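Local atomic coordinates of CrmK (Actinoalloteichus sp. WH1-2216-6, PDB entry 5I1V), a protein that probably acts as an FAD-dependent oxidase, with its flavin covalently bound, in the recycling of shunt products during caerulomycin biosynthesis. Residues Arg21-Arg26 with Val338-Lys343; Gly121-Gly126 with Leu326-Val331. All blocks are in the same frame, centred on the assembly; numbering follows the deposited sequence.

Contact 1. Residues Arg21-Arg26 with Val338-Lys343; sequences RADNYR and VRRKVK
The amide of Asn24 lies along the backbone of Arg340 and pairs with both of its polar atoms. OD1 of Asn24 accepts from Arg340 N at 3.1 Å, and ND2 of Asn24 donates to Arg340 O at 2.8 Å, each donor standing above the plane of the carbonyl it meets. CG of Asn24 is anti to its backbone N (chi1 -165°), which carries the amide across to the backbone of Arg340. Arg340 O is gripped a second time, by Arg26 NH1 at 2.9 Å; this bond is nearly straight (173°), uses a carbonyl lone pair and lies in the guanidinium plane. Arg26 reaches it through a chain bent at chi3, its CG passing over one face of the Arg339 guanidinium. At the next residue back, Tyr25 N donates to Val338 O at 2.9 Å. NE of Arg340, at the end of an extended chain, serves Asp23 twice, in a hydrogen bond to the backbone O (3.0 Å) and a salt bridge to OD2 (3.0 Å), with carboxylate and guanidinium planes only 11° apart. Val338 CG1 sits over the centre of one face of that guanidinium. These bonds fasten an irregular loop to strand 339-347 of the large antiparallel sheet, which, as in berberine bridge enzyme-like flavoproteins, probably belongs to the substrate-binding domain. The loop contains an Asx turn, with Asn24 OD1 also accepting from Arg26 N, so the same oxygen serves loop and strand. A water accepts from Val338 N and lies 2.8 Å from Asp23 O, bridging the two segments. Farther out, Arg339 forms a salt bridge with Asp414, Arg340 NH1 donates to Gly334 O, and Asp23, in the FAD pocket, touches His64, one of the residues covalently bound to FAD.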
loop_
_atom_site.group_PDB
_atom_site.type_symbol
_atom_site.label_atom_id
_atom_site.label_comp_id
_atom_site.label_asym_id
_atom_site.label_seq_id
_atom_site.Cartn_x
_atom_site.Cartn_y
_atom_site.Cartn_z
ATOM N N ARG A 21 10.384 4.866 -14.257
ATOM C CA ARG A 21 10.828 4.563 -12.917
ATOM C C ARG A 21 9.992 3.448 -12.296
ATOM O O ARG A 21 8.793 3.390 -12.497
ATOM C CB ARG A 21 10.752 5.827 -12.078
ATOM C CG ARG A 21 11.784 6.840 -12.499
ATOM C CD ARG A 21 11.366 8.276 -12.295
ATOM N NE ARG A 21 12.547 9.089 -12.561
ATOM C CZ ARG A 21 12.936 9.529 -13.757
ATOM N NH1 ARG A 21 14.074 10.194 -13.831
ATOM N NH2 ARG A 21 12.189 9.356 -14.875
ATOM N N ALA A 22 10.628 2.477 -11.656
ATOM C CA ALA A 22 9.864 1.430 -11.000
ATOM C C ALA A 22 10.503 1.272 -9.636
ATOM O O ALA A 22 11.027 2.265 -9.110
ATOM C CB ALA A 22 9.868 0.154 -11.826
ATOM N N ASP A 23 10.486 0.078 -9.043
ATOM C CA ASP A 23 10.857 -0.051 -7.648
ATOM C C ASP A 23 12.323 0.298 -7.358
ATOM O O ASP A 23 12.693 0.674 -6.219
ATOM C CB ASP A 23 10.576 -1.471 -7.163
ATOM C CG ASP A 23 10.966 -1.662 -5.698
ATOM O OD1 ASP A 23 10.394 -0.924 -4.867
ATOM O OD2 ASP A 23 11.878 -2.490 -5.403
ATOM N N ASN A 24 13.186 0.147 -8.347
ATOM C CA ASN A 24 14.614 0.416 -8.113
ATOM C C ASN A 24 15.052 1.623 -8.928
ATOM O O ASN A 24 15.240 1.506 -10.154
ATOM C CB ASN A 24 15.461 -0.824 -8.413
ATOM C CG ASN A 24 16.860 -0.715 -7.845
ATOM O OD1 ASN A 24 17.342 0.398 -7.625
ATOM N ND2 ASN A 24 17.547 -1.856 -7.685
ATOM N N TYR A 25 15.258 2.766 -8.241
ATOM C CA TYR A 25 15.605 4.035 -8.904
ATOM C C TYR A 25 17.023 4.057 -9.510
ATOM O O TYR A 25 17.375 5.006 -10.240
ATOM C CB TYR A 25 15.339 5.285 -7.996
ATOM C CG TYR A 25 13.972 5.964 -8.214
ATOM C CD1 TYR A 25 12.813 5.211 -8.250
ATOM C CD2 TYR A 25 13.847 7.353 -8.400
ATOM C CE1 TYR A 25 11.558 5.803 -8.438
ATOM C CE2 TYR A 25 12.574 7.959 -8.611
ATOM C CZ TYR A 25 11.436 7.162 -8.625
ATOM O OH TYR A 25 10.147 7.701 -8.843
ATOM N N ARG A 26 17.809 3.003 -9.297
ATOM C CA ARG A 26 19.070 2.901 -9.995
ATOM C C ARG A 26 18.840 2.692 -11.485
ATOM O O ARG A 26 19.716 2.997 -12.275
ATOM C CB ARG A 26 19.946 1.789 -9.428
ATOM C CG ARG A 26 20.338 1.976 -7.963
ATOM C CD ARG A 26 20.901 0.706 -7.331
ATOM N NE ARG A 26 21.943 0.244 -8.163
ATOM C CZ ARG A 26 22.276 -1.000 -8.450
ATOM N NH1 ARG A 26 21.713 -2.097 -7.916
ATOM N NH2 ARG A 26 23.233 -1.129 -9.330
ATOM N N VAL A 338 13.571 5.000 -4.340
ATOM C CA VAL A 338 14.637 4.316 -3.595
ATOM C C VAL A 338 15.568 3.520 -4.487
ATOM O O VAL A 338 15.118 2.781 -5.387
ATOM C CB VAL A 338 14.015 3.360 -2.555
ATOM C CG1 VAL A 338 15.088 2.610 -1.783
ATOM C CG2 VAL A 338 13.135 4.157 -1.616
ATOM N N ARG A 339 16.856 3.640 -4.218
ATOM C CA ARG A 339 17.893 2.892 -4.933
ATOM C C ARG A 339 18.214 1.645 -4.106
ATOM O O ARG A 339 18.227 1.707 -2.870
ATOM C CB ARG A 339 19.106 3.776 -5.164
ATOM C CG ARG A 339 18.819 5.053 -5.929
ATOM C CD ARG A 339 20.003 6.017 -5.973
ATOM N NE ARG A 339 21.017 5.646 -6.964
ATOM C CZ ARG A 339 20.947 5.927 -8.268
ATOM N NH1 ARG A 339 19.906 6.570 -8.780
ATOM N NH2 ARG A 339 21.902 5.515 -9.085
ATOM N N ARG A 340 18.439 0.515 -4.758
ATOM C CA ARG A 340 18.559 -0.778 -4.046
ATOM C C ARG A 340 19.523 -1.713 -4.674
ATOM O O ARG A 340 19.730 -1.681 -5.894
ATOM C CB ARG A 340 17.227 -1.555 -4.023
ATOM C CG ARG A 340 15.997 -0.727 -3.770
ATOM C CD ARG A 340 14.723 -1.548 -3.958
ATOM N NE ARG A 340 13.553 -0.693 -3.718
ATOM C CZ ARG A 340 13.092 -0.388 -2.509
ATOM N NH1 ARG A 340 12.054 0.431 -2.386
ATOM N NH2 ARG A 340 13.681 -0.883 -1.419
ATOM N N LYS A 341 20.055 -2.627 -3.858
ATOM C CA LYS A 341 20.758 -3.780 -4.333
ATOM C C LYS A 341 20.350 -4.978 -3.439
ATOM O O LYS A 341 20.314 -4.874 -2.206
ATOM C CB LYS A 341 22.255 -3.537 -4.279
ATOM C CG LYS A 341 23.153 -4.693 -4.690
ATOM C CD LYS A 341 23.114 -4.992 -6.163
ATOM C CE LYS A 341 24.006 -6.177 -6.531
ATOM N NZ LYS A 341 23.505 -6.920 -7.739
ATOM N N VAL A 342 20.018 -6.106 -4.057
ATOM C CA VAL A 342 19.612 -7.304 -3.296
ATOM C C VAL A 342 20.491 -8.479 -3.688
ATOM O O VAL A 342 21.040 -8.531 -4.788
ATOM C CB VAL A 342 18.139 -7.694 -3.475
ATOM C CG1 VAL A 342 17.214 -6.603 -2.934
ATOM C CG2 VAL A 342 17.873 -8.056 -4.950
ATOM N N LYS A 343 20.686 -9.390 -2.743
ATOM C CA LYS A 343 21.344 -10.644 -3.010
ATOM C C LYS A 343 20.583 -11.760 -2.253
ATOM O O LYS A 343 19.795 -11.504 -1.362
ATOM C CB LYS A 343 22.824 -10.588 -2.563
ATOM C CG LYS A 343 23.661 -9.531 -3.267
ATOM C CD LYS A 343 25.114 -9.585 -2.830
ATOM C CE LYS A 343 25.982 -8.679 -3.665
ATOM N NZ LYS A 343 26.584 -9.419 -4.812
HETATM O O HOH W 1 11.694 3.082 -5.186
#

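Contact 2. Residues Gly121-Gly126 with Leu326-Val331; sequences GGFCMG and LAIPDV. With FAD (flavin-adenine dinucleotide), chain E.
Leu326 opens the 326-331 segment and packs across Phe123, the two side chains crossing at about a right angle. Ala327 follows with a CA-H...O contact to Phe123 O, while its methyl packs on CG of Met125, whose chain is bent at chi2 and chi3. Ile328 makes the central pairing: its N donates to Phe123 O at 3.1 Å, nearly along the C=O axis, and its O accepts from Met125 N at 3.2 Å, so a single beta bridge joins Cys124 and Ile328. A water also donates to Ile328 O and accepts from Gly126 N. The Ile328 side chain lies alongside Phe123, CD1 at the ring edge in its plane, 3.3 Å from CE1, while CG2 faces FAD C7M at 3.9 Å. Phe123 holds the crowded chi1 position (59°), and FAD O4 lies 3.4 Å above one face of its ring, toward the rim; the backbone N of Phe123 donates to the same oxygen at 3.0 Å. An alanine in place of Phe123 would remove the ring, and would probably loosen the packing of Ile328 CD1 and leave one side of flavin O4 less well covered. Asp330 brings CB close to Gly126, and its carboxylate forms a salt bridge with Arg109 of the second subunit. Beside Ile328, Cys124 SG is bonded to FAD C6 at 1.8 Å, which together with covalent His64 makes the doubly tethered, bicovalent flavin site known from berberine bridge enzyme-like oxidases.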
loop_
_atom_site.group_PDB
_atom_site.type_symbol
_atom_site.label_atom_id
_atom_site.label_comp_id
_atom_site.label_asym_id
_atom_site.label_seq_id
_atom_site.Cartn_x
_atom_site.Cartn_y
_atom_site.Cartn_z
ATOM N N GLY A 121 1.997 -16.837 -1.881
ATOM C CA GLY A 121 2.850 -15.976 -2.659
ATOM C C GLY A 121 3.566 -15.105 -1.641
ATOM O O GLY A 121 3.474 -15.334 -0.448
ATOM N N GLY A 122 4.227 -14.077 -2.099
ATOM C CA GLY A 122 5.105 -13.318 -1.210
ATOM C C GLY A 122 4.424 -12.274 -0.360
ATOM O O GLY A 122 3.212 -12.035 -0.472
ATOM N N PHE A 123 5.253 -11.630 0.462
ATOM C CA PHE A 123 4.811 -10.628 1.383
ATOM C C PHE A 123 5.073 -9.196 0.900
ATOM O O PHE A 123 5.141 -8.289 1.727
ATOM C CB PHE A 123 5.420 -10.867 2.795
ATOM C CG PHE A 123 6.945 -10.874 2.861
ATOM C CD1 PHE A 123 7.671 -9.688 2.940
ATOM C CD2 PHE A 123 7.651 -12.076 2.922
ATOM C CE1 PHE A 123 9.061 -9.705 3.033
ATOM C CE2 PHE A 123 9.045 -12.095 3.005
ATOM C CZ PHE A 123 9.749 -10.907 3.062
ATOM N N CYS A 124 5.224 -8.947 -0.403
ATOM C CA CYS A 124 5.351 -7.548 -0.797
ATOM C C CYS A 124 4.205 -7.077 -1.709
ATOM O O CYS A 124 3.879 -7.727 -2.696
ATOM C CB CYS A 124 6.718 -7.261 -1.388
ATOM S SG CYS A 124 8.179 -7.659 -0.341
ATOM N N MET A 125 3.633 -5.922 -1.357
ATOM C CA MET A 125 2.317 -5.506 -1.827
ATOM C C MET A 125 2.231 -5.218 -3.295
ATOM O O MET A 125 1.236 -5.587 -3.938
ATOM C CB MET A 125 1.874 -4.249 -1.076
ATOM C CG MET A 125 1.435 -4.558 0.342
ATOM S SD MET A 125 0.018 -5.692 0.386
ATOM C CE MET A 125 -1.190 -4.590 -0.402
ATOM N N GLY A 126 3.283 -4.586 -3.828
ATOM C CA GLY A 126 3.291 -4.140 -5.195
ATOM C C GLY A 126 3.894 -5.104 -6.221
ATOM O O GLY A 126 4.024 -4.744 -7.379
ATOM N N LEU A 326 2.860 -7.654 8.229
ATOM C CA LEU A 326 4.223 -7.983 7.814
ATOM C C LEU A 326 4.587 -7.574 6.381
ATOM O O LEU A 326 5.763 -7.537 6.036
ATOM C CB LEU A 326 4.439 -9.485 8.029
ATOM C CG LEU A 326 5.555 -10.293 7.348
ATOM C CD1 LEU A 326 5.694 -11.613 8.075
ATOM C CD2 LEU A 326 5.263 -10.641 5.908
ATOM N N ALA A 327 3.597 -7.243 5.559
ATOM C CA ALA A 327 3.820 -6.870 4.172
ATOM C C ALA A 327 4.622 -5.592 4.053
ATOM O O ALA A 327 4.540 -4.720 4.920
ATOM C CB ALA A 327 2.517 -6.679 3.447
ATOM N N ILE A 328 5.354 -5.483 2.947
ATOM C CA ILE A 328 6.092 -4.278 2.612
ATOM C C ILE A 328 5.231 -3.341 1.747
ATOM O O ILE A 328 4.687 -3.730 0.676
ATOM C CB ILE A 328 7.476 -4.605 1.973
ATOM C CG1 ILE A 328 8.457 -5.017 3.077
ATOM C CG2 ILE A 328 8.068 -3.399 1.245
ATOM C CD1 ILE A 328 8.456 -6.492 3.327
ATOM N N PRO A 329 5.073 -2.112 2.217
ATOM C CA PRO A 329 4.252 -1.134 1.518
ATOM C C PRO A 329 4.788 -0.791 0.151
ATOM O O PRO A 329 6.007 -0.733 -0.060
ATOM C CB PRO A 329 4.334 0.122 2.393
ATOM C CG PRO A 329 4.966 -0.277 3.676
ATOM C CD PRO A 329 5.633 -1.600 3.498
ATOM N N ASP A 330 3.859 -0.485 -0.731
ATOM C CA ASP A 330 4.137 -0.040 -2.093
ATOM C C ASP A 330 4.204 1.501 -2.194
ATOM O O ASP A 330 4.426 2.033 -3.268
ATOM C CB ASP A 330 3.058 -0.598 -3.046
ATOM C CG ASP A 330 1.628 -0.223 -2.616
ATOM O OD1 ASP A 330 1.346 -0.119 -1.388
ATOM O OD2 ASP A 330 0.778 -0.054 -3.516
ATOM N N VAL A 331 4.019 2.206 -1.072
ATOM C CA VAL A 331 4.113 3.672 -1.036
ATOM C C VAL A 331 4.845 4.084 0.226
ATOM O O VAL A 331 5.169 3.245 1.070
ATOM C CB VAL A 331 2.731 4.365 -1.020
ATOM C CG1 VAL A 331 1.906 3.955 -2.234
ATOM C CG2 VAL A 331 2.010 4.066 0.282
HETATM P PA FAD E . 8.989 -6.708 -13.141
HETATM O O1A FAD E . 10.148 -5.806 -12.793
HETATM O O2A FAD E . 7.849 -6.055 -13.867
HETATM O O5B FAD E . 9.499 -7.957 -13.944
HETATM C C5B FAD E . 10.424 -8.897 -13.408
HETATM C C4B FAD E . 11.029 -9.715 -14.558
HETATM O O4B FAD E . 9.964 -10.529 -15.090
HETATM C C3B FAD E . 11.564 -8.962 -15.757
HETATM O O3B FAD E . 12.537 -9.772 -16.392
HETATM C C2B FAD E . 10.370 -8.850 -16.663
HETATM O O2B FAD E . 10.598 -8.468 -18.023
HETATM C C1B FAD E . 9.684 -10.202 -16.431
HETATM N N9A FAD E . 8.208 -10.104 -16.553
HETATM C C8A FAD E . 7.340 -9.251 -15.927
HETATM N N7A FAD E . 6.071 -9.428 -16.421
HETATM C C5A FAD E . 6.169 -10.380 -17.325
HETATM C C6A FAD E . 5.192 -11.027 -18.164
HETATM N N6A FAD E . 3.937 -10.646 -18.027
HETATM N N1A FAD E . 5.636 -11.969 -19.004
HETATM C C2A FAD E . 6.941 -12.296 -19.114
HETATM N N3A FAD E . 7.910 -11.776 -18.319
HETATM C C4A FAD E . 7.535 -10.782 -17.474
HETATM N N1 FAD E . 9.445 -12.800 -4.262
HETATM C C2 FAD E . 8.986 -13.834 -3.520
HETATM O O2 FAD E . 8.985 -14.980 -3.986
HETATM N N3 FAD E . 8.511 -13.684 -2.264
HETATM C C4 FAD E . 8.482 -12.527 -1.615
HETATM O O4 FAD E . 7.997 -12.439 -0.468
HETATM C C4X FAD E . 8.943 -11.346 -2.331
HETATM N N5 FAD E . 8.941 -10.125 -1.732
HETATM C C5X FAD E . 9.276 -9.049 -2.462
HETATM C C6 FAD E . 9.125 -7.772 -1.922
HETATM C C7 FAD E . 9.465 -6.609 -2.613
HETATM C C7M FAD E . 9.262 -5.240 -1.952
HETATM C C8 FAD E . 10.000 -6.783 -3.981
HETATM C C8M FAD E . 10.422 -5.598 -4.805
HETATM C C9 FAD E . 10.170 -8.052 -4.547
HETATM C C9A FAD E . 9.820 -9.198 -3.835
HETATM N N10 FAD E . 9.958 -10.479 -4.381
HETATM C C10 FAD E . 9.487 -11.570 -3.673
HETATM C "C1'" FAD E . 10.707 -10.715 -5.615
HETATM C "C2'" FAD E . 9.787 -10.743 -6.793
HETATM O "O2'" FAD E . 9.175 -12.016 -6.856
HETATM C "C3'" FAD E . 10.484 -10.417 -8.072
HETATM O "O3'" FAD E . 11.085 -9.098 -7.948
HETATM C "C4'" FAD E . 9.522 -10.499 -9.276
HETATM O "O4'" FAD E . 10.304 -10.821 -10.426
HETATM C "C5'" FAD E . 8.781 -9.190 -9.462
HETATM O "O5'" FAD E . 7.844 -9.355 -10.527
HETATM P P FAD E . 7.242 -8.015 -11.124
HETATM O O1P FAD E . 6.743 -7.140 -10.034
HETATM O O2P FAD E . 6.313 -8.346 -12.249
HETATM O O3P FAD E . 8.573 -7.321 -11.735
HETATM O O HOH W 2 5.482 -3.747 -2.208
#

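Both contacts are partly buried, and each joins a loop beside the flavin to the part of the chain that includes helix 319-326 and strand 339-347. Contact 1 is the more polar: charged and amide side chains bind the backbone of a regular strand, and its link to FAD runs through Asp23. Contact 2 lies nearer the centre of the chain, brings two irregular segments together by backbone bonds and apolar packing, and includes a covalent bond to the isoalloxazine ring. The centres of contact 1 and contact 2 are about 15 Å apart, and the two do not touch. Each also meets the second subunit, contact 1 through packing of Arg21 and Tyr25, contact 2 through packing and a salt bridge.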